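Local coordinates for phage terminase large subunit (Thermus phage P7426, PDB 7KS4), which probably acts as the ATP-driven motor that moves viral DNA into empty capsids and as the endonuclease that cuts the genome, this piece being its ATPase domain, at residues A[64-69]-A[148-153]. Numbering follows the deposited sequence.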
loop_
_atom_site.group_PDB
_atom_site.type_symbol
_atom_site.label_atom_id
_atom_site.label_comp_id
_atom_site.label_asym_id
_atom_site.label_seq_id
_atom_site.Cartn_x
_atom_site.Cartn_y
_atom_site.Cartn_z
ATOM N N PRO A 64 -13.412 0.456 -13.176
ATOM C CA PRO A 64 -13.134 1.468 -14.205
ATOM C C PRO A 64 -13.509 2.861 -13.724
ATOM O O PRO A 64 -14.593 3.079 -13.179
ATOM C CB PRO A 64 -14.007 1.026 -15.389
ATOM C CG PRO A 64 -14.220 -0.435 -15.178
ATOM C CD PRO A 64 -14.281 -0.617 -13.677
ATOM N N GLY A 65 -12.606 3.810 -13.947
ATOM C CA GLY A 65 -12.782 5.154 -13.455
ATOM C C GLY A 65 -12.259 5.374 -12.055
ATOM O O GLY A 65 -12.316 6.508 -11.559
ATOM N N SER A 66 -11.746 4.333 -11.406
ATOM C CA SER A 66 -11.210 4.488 -10.063
ATOM C C SER A 66 -9.981 5.381 -10.097
ATOM O O SER A 66 -9.216 5.391 -11.066
ATOM C CB SER A 66 -10.855 3.130 -9.461
ATOM O OG SER A 66 -9.865 2.469 -10.236
ATOM N N GLN A 67 -9.799 6.148 -9.025
ATOM C CA GLN A 67 -8.658 7.043 -8.897
ATOM C C GLN A 67 -7.956 6.755 -7.582
ATOM O O GLN A 67 -8.609 6.625 -6.539
ATOM C CB GLN A 67 -9.086 8.514 -8.971
ATOM C CG GLN A 67 -9.653 8.909 -10.337
ATOM C CD GLN A 67 -9.998 10.383 -10.432
ATOM O OE1 GLN A 67 -9.715 11.032 -11.439
ATOM N NE2 GLN A 67 -10.618 10.918 -9.388
ATOM N N GLY A 68 -6.631 6.659 -7.634
ATOM C CA GLY A 68 -5.854 6.366 -6.447
ATOM C C GLY A 68 -4.479 6.988 -6.526
ATOM O O GLY A 68 -3.988 7.351 -7.599
ATOM N N TRP A 69 -3.864 7.113 -5.358
ATOM C CA TRP A 69 -2.510 7.617 -5.217
ATOM C C TRP A 69 -1.694 6.622 -4.409
ATOM O O TRP A 69 -2.230 5.924 -3.545
ATOM C CB TRP A 69 -2.456 8.965 -4.468
ATOM C CG TRP A 69 -2.998 10.158 -5.187
ATOM C CD1 TRP A 69 -3.516 10.206 -6.447
ATOM C CD2 TRP A 69 -3.075 11.491 -4.668
ATOM N NE1 TRP A 69 -3.911 11.494 -6.746
ATOM C CE2 TRP A 69 -3.649 12.299 -5.668
ATOM C CE3 TRP A 69 -2.714 12.077 -3.450
ATOM C CZ2 TRP A 69 -3.867 13.667 -5.489
ATOM C CZ3 TRP A 69 -2.930 13.433 -3.274
ATOM C CH2 TRP A 69 -3.502 14.212 -4.287
ATOM N N LEU A 148 -10.428 10.539 -4.363
ATOM C CA LEU A 148 -9.735 9.259 -4.404
ATOM C C LEU A 148 -10.650 8.123 -3.976
ATOM O O LEU A 148 -11.373 8.227 -2.983
ATOM C CB LEU A 148 -8.508 9.278 -3.490
ATOM C CG LEU A 148 -7.351 10.179 -3.912
ATOM C CD1 LEU A 148 -6.239 10.080 -2.901
ATOM C CD2 LEU A 148 -6.834 9.820 -5.297
ATOM N N ASP A 149 -10.596 7.030 -4.726
ATOM C CA ASP A 149 -11.214 5.791 -4.295
ATOM C C ASP A 149 -10.280 4.942 -3.448
ATOM O O ASP A 149 -10.753 4.089 -2.688
ATOM C CB ASP A 149 -11.673 4.996 -5.513
ATOM C CG ASP A 149 -12.601 5.793 -6.380
ATOM O OD1 ASP A 149 -13.757 5.980 -5.951
ATOM O OD2 ASP A 149 -12.167 6.271 -7.452
ATOM N N PHE A 150 -8.971 5.147 -3.565
ATOM C CA PHE A 150 -8.034 4.386 -2.754
ATOM C C PHE A 150 -6.726 5.153 -2.662
ATOM O O PHE A 150 -6.400 5.971 -3.525
ATOM C CB PHE A 150 -7.802 2.977 -3.319
ATOM C CG PHE A 150 -7.111 2.950 -4.664
ATOM C CD1 PHE A 150 -5.749 2.675 -4.753
ATOM C CD2 PHE A 150 -7.821 3.169 -5.835
ATOM C CE1 PHE A 150 -5.101 2.632 -5.983
ATOM C CE2 PHE A 150 -7.176 3.118 -7.082
ATOM C CZ PHE A 150 -5.815 2.850 -7.148
ATOM N N VAL A 151 -5.973 4.868 -1.605
ATOM C CA VAL A 151 -4.671 5.492 -1.415
ATOM C C VAL A 151 -3.765 4.497 -0.717
ATOM O O VAL A 151 -4.209 3.720 0.133
ATOM C CB VAL A 151 -4.769 6.809 -0.615
ATOM C CG1 VAL A 151 -5.299 6.550 0.791
ATOM C CG2 VAL A 151 -3.421 7.493 -0.561
ATOM N N ILE A 152 -2.493 4.511 -1.104
ATOM C CA ILE A 152 -1.449 3.740 -0.445
ATOM C C ILE A 152 -0.453 4.722 0.144
ATOM O O ILE A 152 0.051 5.600 -0.568
ATOM C CB ILE A 152 -0.751 2.781 -1.426
ATOM C CG1 ILE A 152 -1.768 1.802 -2.014
ATOM C CG2 ILE A 152 0.393 2.044 -0.724
ATOM C CD1 ILE A 152 -1.391 1.286 -3.402
ATOM N N LEU A 153 -0.177 4.580 1.440
ATOM C CA LEU A 153 0.873 5.342 2.107
ATOM C C LEU A 153 2.028 4.387 2.351
ATOM O O LEU A 153 1.894 3.429 3.120
ATOM C CB LEU A 153 0.395 5.961 3.422
ATOM C CG LEU A 153 -0.366 7.281 3.318
ATOM C CD1 LEU A 153 -1.721 7.077 2.687
ATOM C CD2 LEU A 153 -0.503 7.927 4.693
#
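The predicted Walker B strand of this P-loop ATPase domain, 150-153, pairs in parallel with strand 67-72 inside the central sheet, Gly68 bridging Phe150 and Trp69 bridging Val151. At the far end of the pairing from Asp154, which binds magnesium in another structure of this protein, Gln67 O takes two backbone donors: Asp149 N at 2.7 Å and, more weakly, Phe150 N. Just before the paired residues the Asp149 carboxylate adds a side-chain bond, its OD2 accepting Gln67 N at 2.8 Å through the anti lone pair; a salt bridge to Arg175 holds the same oxygen. On the face toward helix 48-62, the Phe150 ring folds over Gly68, whose CA sits 3.6 Å from the ring centroid, a CH-pi contact over the face. The Phe150 chi1 of 66° sets CG between backbone N and carbonyl carbon, and the ring lies where a CB on residue 68 would project, a place glycine does not fill. Further along, Trp69 N bonds weakly to Phe150 O, while Ile152 N reaches Trp69 O at 2.8 Å. On the other face Leu148 crosses the Trp69 side chain at about a right angle, its CD2 lying over the five-membered ring, 3.5 Å from Trp69 CD1.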